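Local coordinates for putative hydrolase (PDB 3MCW), which is probably a hydrolase of the isochorismatase family, related to the nicotinamidases, and assembles from two copies of the chain, at residues 31-37 / 145-151; 123-128 / 166-171; 105-109 / 136-140. All coordinates share one frame; numbering follows the deposited sequence.

Interaction 1 (31-37 / 145-151)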
# COMPACT_ATOMS: atom_id res chain seq x y z
N PRO A 31 6.28 20.23 6.33
CA PRO A 31 7.18 19.81 7.39
C PRO A 31 7.33 18.30 7.47
O PRO A 31 6.37 17.56 7.24
CB PRO A 31 6.54 20.40 8.65
CG PRO A 31 5.74 21.58 8.14
CD PRO A 31 5.20 21.10 6.83
N ARG A 32 8.51 17.88 7.89
CA ARG A 32 8.88 16.48 8.04
C ARG A 32 9.15 16.12 9.47
O ARG A 32 9.39 16.95 10.34
CB ARG A 32 10.14 16.18 7.21
CG ARG A 32 11.38 17.01 7.63
CD ARG A 32 12.61 16.55 6.96
NE ARG A 32 13.17 15.35 7.54
CZ ARG A 32 14.33 14.81 7.16
NH1 ARG A 32 15.02 15.38 6.19
NH2 ARG A 32 14.82 13.74 7.75
N ASN A 33 9.14 14.82 9.75
CA ASN A 33 9.61 14.25 10.99
C ASN A 33 11.03 13.67 10.83
O ASN A 33 11.67 13.80 9.77
CB ASN A 33 8.63 13.18 11.53
CG ASN A 33 8.60 11.92 10.69
OD1 ASN A 33 8.82 11.98 9.51
ND2 ASN A 33 8.35 10.76 11.32
N HIS A 34 11.50 13.03 11.90
CA HIS A 34 12.73 12.25 11.91
C HIS A 34 13.91 12.95 11.27
O HIS A 34 14.46 12.49 10.28
CB HIS A 34 12.54 10.85 11.30
CG HIS A 34 11.83 9.90 12.19
ND1 HIS A 34 11.66 8.57 11.86
CD2 HIS A 34 11.35 10.04 13.45
CE1 HIS A 34 11.06 7.95 12.86
NE2 HIS A 34 10.88 8.81 13.84
N PRO A 35 14.36 14.05 11.87
CA PRO A 35 15.47 14.79 11.30
C PRO A 35 16.77 14.02 11.15
O PRO A 35 17.60 14.43 10.33
CB PRO A 35 15.62 15.98 12.28
CG PRO A 35 15.05 15.48 13.57
CD PRO A 35 13.87 14.66 13.11
N GLN A 36 16.95 12.96 11.92
CA GLN A 36 18.13 12.10 11.88
C GLN A 36 17.98 10.91 10.93
O GLN A 36 18.84 10.03 10.92
CB GLN A 36 18.47 11.59 13.29
CG GLN A 36 18.92 12.68 14.28
CD GLN A 36 19.48 13.93 13.60
OE1 GLN A 36 20.09 13.87 12.53
NE2 GLN A 36 19.25 15.09 14.23
N ALA A 37 16.90 10.85 10.14
CA ALA A 37 16.70 9.70 9.27
C ALA A 37 17.88 9.47 8.34
O ALA A 37 18.28 8.34 8.08
CB ALA A 37 15.42 9.84 8.44
N GLU A 145 12.40 1.97 10.83
CA GLU A 145 11.51 3.13 10.85
C GLU A 145 12.21 4.45 11.18
O GLU A 145 11.78 5.51 10.77
CB GLU A 145 10.29 2.89 11.75
CG GLU A 145 10.60 2.78 13.21
CD GLU A 145 10.69 4.11 13.93
OE1 GLU A 145 10.05 5.09 13.49
OE2 GLU A 145 11.40 4.16 14.96
N ASP A 146 13.29 4.37 11.96
CA ASP A 146 14.10 5.55 12.27
C ASP A 146 14.89 6.07 11.09
O ASP A 146 15.40 7.19 11.12
CB ASP A 146 14.99 5.32 13.49
CG ASP A 146 15.99 4.20 13.32
OD1 ASP A 146 15.66 3.17 12.68
OD2 ASP A 146 17.11 4.30 13.87
N GLY A 147 15.03 5.23 10.05
CA GLY A 147 15.60 5.64 8.78
C GLY A 147 14.58 6.06 7.76
O GLY A 147 14.89 6.23 6.59
N CYS A 148 13.33 6.24 8.18
CA CYS A 148 12.27 6.69 7.31
C CYS A 148 11.74 8.03 7.81
O CYS A 148 11.80 8.33 9.01
CB CYS A 148 11.09 5.71 7.30
SG CYS A 148 11.50 4.08 6.64
N PHE A 149 11.18 8.82 6.92
CA PHE A 149 10.46 10.01 7.34
C PHE A 149 9.32 10.29 6.36
O PHE A 149 9.31 9.76 5.23
CB PHE A 149 11.39 11.24 7.50
CG PHE A 149 11.97 11.84 6.27
CD1 PHE A 149 13.18 11.41 5.77
CD2 PHE A 149 11.37 12.93 5.68
CE1 PHE A 149 13.77 12.04 4.72
CE2 PHE A 149 11.94 13.57 4.62
CZ PHE A 149 13.15 13.13 4.15
N THR A 150 8.40 11.13 6.79
CA THR A 150 7.28 11.56 5.99
C THR A 150 6.94 13.01 6.34
O THR A 150 7.73 13.68 7.01
CB THR A 150 6.10 10.57 6.09
OG1 THR A 150 5.17 10.86 5.05
CG2 THR A 150 5.47 10.59 7.49
N PHE A 151 5.79 13.46 5.85
CA PHE A 151 5.39 14.85 5.87
C PHE A 151 4.03 15.00 6.51
O PHE A 151 3.18 14.10 6.50
CB PHE A 151 5.37 15.43 4.45
CG PHE A 151 6.67 15.27 3.74
CD1 PHE A 151 7.72 16.16 3.97
CD2 PHE A 151 6.89 14.21 2.90
CE1 PHE A 151 8.93 15.99 3.39
CE2 PHE A 151 8.13 14.06 2.27
CZ PHE A 151 9.14 14.96 2.53
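The segments run antiparallel, R32 and F151 joined by a single beta bridge with their CA atoms 4.4 Å apart, H34 beside F149 and A37 beside G147. N33 N donates to T150 O. The return bond comes from a side chain instead of a carbonyl: N33 OD1 takes the T150 N-H at 2.9 Å, almost straight at 172°. Beyond this bridge both chains turn corners, with type I turns at H34-A37 and E145-C148. The pairing exemplifies how an alpha/beta fold seats a loop, here the one leading into helix 37-51, against the end of strand 140-149 of the central parallel sheet. The side chains reinforce it through a cation-pi stack. Bent at chi3 (-78°), R32 lays its guanidinium flat on the F149 ring, CZ 3.5 Å from the ring centroid and 6° off its normal. Its rotation is fixed by NE, which gives to N33 O in the guanidinium plane, and by NH2, which gives to H34 O; A37 N reaches that oxygen from the opposite face, while NH1 pairs with E38. A37 CB adds a 3.8 Å contact with F149 CD1. H34 ND1 donates to C148 O over 2.9 Å, nearly along the C=O axis, in a bent bond with the oxygen somewhat out of the ring plane. At the ring edge H34 CE1 sits 3.1 Å from E145 OE1, whose hydrogen bond is to H167 NE2.

Interaction 2 (123-128 / 166-171). With EDO (1,2-ethanediol), chain I.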
# COMPACT_ATOMS: atom_id res chain seq x y z
N THR A 123 7.58 7.58 4.37
CA THR A 123 7.05 6.41 5.09
C THR A 123 5.72 5.98 4.51
O THR A 123 5.47 4.78 4.33
CB THR A 123 6.86 6.73 6.58
OG1 THR A 123 8.03 7.39 7.06
CG2 THR A 123 6.59 5.45 7.37
N SER A 124 4.82 6.95 4.29
CA SER A 124 3.44 6.70 3.98
C SER A 124 3.13 6.65 2.49
O SER A 124 2.02 6.30 2.12
CB SER A 124 2.61 7.80 4.65
OG SER A 124 3.14 9.08 4.32
N ASN A 125 4.10 7.00 1.63
CA ASN A 125 3.89 7.01 0.19
C ASN A 125 4.73 5.89 -0.45
O ASN A 125 4.31 4.73 -0.41
CB ASN A 125 4.02 8.41 -0.39
CG ASN A 125 3.45 8.47 -1.80
OD1 ASN A 125 2.70 7.58 -2.22
ND2 ASN A 125 3.74 9.52 -2.49
N SER A 126 5.90 6.19 -1.01
CA SER A 126 6.65 5.16 -1.71
C SER A 126 7.17 4.05 -0.82
O SER A 126 7.27 2.90 -1.26
CB SER A 126 7.76 5.78 -2.54
OG SER A 126 7.24 6.49 -3.65
N VAL A 127 7.56 4.37 0.42
CA VAL A 127 8.01 3.30 1.32
C VAL A 127 6.84 2.34 1.60
O VAL A 127 6.96 1.14 1.39
CB VAL A 127 8.60 3.84 2.63
CG1 VAL A 127 8.89 2.73 3.58
CG2 VAL A 127 9.89 4.65 2.34
N GLU A 128 5.70 2.87 2.02
CA GLU A 128 4.54 2.04 2.30
C GLU A 128 4.10 1.25 1.05
O GLU A 128 3.78 0.06 1.19
CB GLU A 128 3.41 2.88 2.85
CG GLU A 128 2.16 2.09 3.14
CD GLU A 128 1.21 2.72 4.14
OE1 GLU A 128 1.48 3.82 4.65
OE2 GLU A 128 0.19 2.05 4.35
N VAL A 166 1.29 10.87 10.96
CA VAL A 166 1.19 10.15 9.69
C VAL A 166 2.08 8.91 9.72
O VAL A 166 1.66 7.82 9.36
CB VAL A 166 1.52 11.09 8.50
CG1 VAL A 166 1.60 10.32 7.19
CG2 VAL A 166 0.54 12.25 8.43
N HIS A 167 3.31 9.11 10.14
CA HIS A 167 4.30 8.04 10.28
C HIS A 167 3.77 6.95 11.20
O HIS A 167 3.83 5.77 10.89
CB HIS A 167 5.60 8.67 10.82
CG HIS A 167 6.79 7.78 10.91
ND1 HIS A 167 7.73 7.65 9.91
CD2 HIS A 167 7.24 7.08 11.97
CE1 HIS A 167 8.69 6.84 10.37
NE2 HIS A 167 8.42 6.48 11.61
N ALA A 168 3.26 7.34 12.37
CA ALA A 168 2.79 6.38 13.36
C ALA A 168 1.61 5.54 12.83
O ALA A 168 1.49 4.35 13.17
CB ALA A 168 2.39 7.10 14.62
N MSE A 169 0.75 6.16 12.03
CA MSE A 169 -0.39 5.44 11.48
C MSE A 169 0.09 4.45 10.42
O MSE A 169 -0.36 3.29 10.38
CB MSE A 169 -1.48 6.42 11.00
CG MSE A 169 -2.19 7.11 12.16
SE MSE A 169 -3.62 8.36 11.71
CE MSE A 169 -4.90 7.05 11.32
N SER A 170 0.99 4.87 9.55
CA SER A 170 1.52 3.93 8.55
C SER A 170 2.27 2.78 9.17
O SER A 170 2.07 1.64 8.78
CB SER A 170 2.41 4.63 7.54
OG SER A 170 1.67 5.45 6.67
N LEU A 171 3.10 3.05 10.17
CA LEU A 171 3.79 1.95 10.84
C LEU A 171 2.82 0.94 11.44
O LEU A 171 3.05 -0.26 11.39
CB LEU A 171 4.75 2.45 11.92
CG LEU A 171 5.97 3.26 11.48
CD1 LEU A 171 6.80 3.58 12.71
CD2 LEU A 171 6.74 2.60 10.34
C1 EDO I . 7.90 12.63 -1.11
O1 EDO I . 8.12 13.09 -2.45
C2 EDO I . 6.43 12.58 -0.83
O2 EDO I . 5.89 11.31 -1.13
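A wider, pi-type turn runs through 123-127, E128 N reaching back to T123 O by a weak 3.0 Å bond; T123, S124 and E128 all direct their CB toward helix 163-174. Across the contact the two short helical segments approach to 9.7 Å between axes, their directions 42° apart, and polar groups do most of the meeting. T123 OG1 comes to the edge of the H167 imidazole, near its plane, and shares a 2.9 Å hydrogen bond with ND1. With CG anti to the backbone N (chi1 -174°), H167 holds its ring across the T123 side chain, whose methyl CG2 continues to L171 CD2 at 4.1 Å. In one of its two conformers S170 donates through OG to E128 OE1 over 2.6 Å, nearly along the C-O axis at the end of the extended glutamate chain; the same hydroxyl rests 3.2 Å from S124 CB. S124 OG lies against V166 CG1 but bonds to T150. N125 takes no part in the helix pairing; its ND2 donates to O2 of an ethanediol, 3.1 Å distant, and also to E177 of the second subunit. S126, bonded to K93 and weakly to D19, stands where the family usually carries the cysteine of an Asp-Lys-Cys triad, consistent with an active-site position. H167 NE2 is bonded to E145 and E128 OE2 to R132, so imidazole and carboxylate are each held at two atoms. The T123-H167 and S170-E128 bonds tie the helices together, and because they need particular donors and acceptors they probably set the fit.

Interaction 3 (105-109 / 136-140)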
# COMPACT_ATOMS: atom_id res chain seq x y z
N GLU A 105 11.55 -7.60 -8.42
CA GLU A 105 11.16 -8.90 -7.88
C GLU A 105 11.98 -10.05 -8.50
O GLU A 105 12.49 -10.92 -7.79
CB GLU A 105 9.67 -9.18 -8.06
CG GLU A 105 9.25 -10.49 -7.44
CD GLU A 105 7.80 -10.87 -7.66
OE1 GLU A 105 7.06 -10.14 -8.34
OE2 GLU A 105 7.41 -11.93 -7.12
N ALA A 106 12.10 -10.03 -9.83
CA ALA A 106 12.84 -11.10 -10.49
C ALA A 106 14.31 -11.12 -10.07
O ALA A 106 14.91 -12.18 -9.92
CB ALA A 106 12.69 -10.99 -12.00
N LEU A 107 14.92 -9.94 -9.91
CA LEU A 107 16.31 -9.86 -9.47
C LEU A 107 16.47 -10.45 -8.07
O LEU A 107 17.40 -11.22 -7.80
CB LEU A 107 16.76 -8.38 -9.51
CG LEU A 107 18.17 -8.16 -9.00
CD1 LEU A 107 19.19 -8.80 -9.93
CD2 LEU A 107 18.44 -6.66 -8.78
N LEU A 108 15.58 -10.08 -7.15
CA LEU A 108 15.64 -10.61 -5.80
C LEU A 108 15.53 -12.13 -5.79
O LEU A 108 16.31 -12.83 -5.15
CB LEU A 108 14.55 -9.97 -4.93
CG LEU A 108 14.65 -8.45 -4.70
CD1 LEU A 108 13.42 -7.96 -3.94
CD2 LEU A 108 15.91 -8.09 -3.92
N ARG A 109 14.53 -12.64 -6.51
CA ARG A 109 14.29 -14.08 -6.49
C ARG A 109 15.44 -14.86 -7.16
O ARG A 109 15.82 -15.92 -6.68
CB ARG A 109 12.97 -14.44 -7.13
CG ARG A 109 11.75 -13.87 -6.39
CD ARG A 109 10.47 -14.48 -6.90
NE ARG A 109 9.28 -13.91 -6.30
CZ ARG A 109 8.87 -14.14 -5.08
NH1 ARG A 109 9.50 -14.98 -4.28
NH2 ARG A 109 7.79 -13.48 -4.66
N ASN A 136 3.28 -8.82 0.66
CA ASN A 136 2.30 -9.67 -0.01
C ASN A 136 2.91 -10.59 -1.06
O ASN A 136 2.36 -11.66 -1.32
CB ASN A 136 1.18 -8.82 -0.65
CG ASN A 136 0.16 -8.19 0.31
OD1 ASN A 136 -0.77 -7.56 -0.16
ND2 ASN A 136 0.29 -8.38 1.59
N LEU A 137 4.04 -10.20 -1.64
CA LEU A 137 4.79 -11.05 -2.57
C LEU A 137 5.55 -12.17 -1.85
O LEU A 137 6.09 -13.05 -2.50
CB LEU A 137 5.75 -10.22 -3.42
CG LEU A 137 5.09 -9.33 -4.49
CD1 LEU A 137 6.13 -8.38 -5.09
CD2 LEU A 137 4.41 -10.16 -5.60
N GLY A 138 5.62 -12.13 -0.53
CA GLY A 138 6.27 -13.17 0.27
C GLY A 138 7.68 -12.89 0.73
O GLY A 138 8.36 -13.78 1.18
N PHE A 139 8.13 -11.65 0.59
CA PHE A 139 9.44 -11.25 1.14
C PHE A 139 9.29 -11.02 2.63
O PHE A 139 8.25 -10.59 3.13
CB PHE A 139 9.93 -9.98 0.45
CG PHE A 139 10.26 -10.22 -0.98
CD1 PHE A 139 11.51 -10.68 -1.33
CD2 PHE A 139 9.35 -9.96 -1.98
CE1 PHE A 139 11.81 -10.94 -2.63
CE2 PHE A 139 9.64 -10.23 -3.32
CZ PHE A 139 10.88 -10.73 -3.64
N ALA A 140 10.36 -11.32 3.36
CA ALA A 140 10.48 -11.07 4.81
C ALA A 140 11.09 -9.68 4.95
O ALA A 140 12.27 -9.48 4.67
CB ALA A 140 11.35 -12.11 5.44
O HOH W 1 8.45 -15.44 -1.57
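Over one face of the R109 guanidinium lies F139, its CZ 4.2 Å above the plane and over the centre, while E105 OE2, the L137 carbonyl and a water gather at the edge. The F139 ring in turn meets E105 CG at its own edge and L108 CD1 obliquely, 3.6 Å from F139 CE1. This is a worked case of a helix C terminus closed by a Schellman motif: G138, with positive phi, ends helix 123-136 and turns the chain toward strand 140-149 of the parallel sheet, and helix 104-111 packs on the turn. R109 grips E105 side-on, NE and NH2 both reaching OE2 from its anti side in a salt bridge, NE at 2.8 Å. The extended E105 chain lets the carboxylate rest on both L137 methyls, with OE2 3.8 Å from CD2. Since R109 NH2 also donates to L137 O, the positive group sits at a helix C terminus, where it would probably be electrostatically favoured. L108 and F139 both reach inward to L116 of the sheet. R109 NH1 donates to the water at 2.9 Å, and that water donates a weak hydrogen bond to G138 O, 3.2 Å away.

Overall arrangement
Following the chain from the N terminus, the loop at 31-37, after strand 14-18, waits until 145-151 for its partner, so interaction 1 closes a long loop with interaction 3 nested inside it. Interaction 3 ties helix 104-111 to the turn between helix 123-136 and strand 140-149. Interaction 2 begins at 123-128 and closes only at 166-171, thereby crossing both others. Interactions 1 and 2 touch, their centres about 10 Å apart, through T150 with S124 and E145 with H167, joining loop, strand end and two helices. Interaction 3 lies on the other side of the chain's centre from interaction 1, about 26 Å between centres. Interactions 2 and 3 both touch the second subunit.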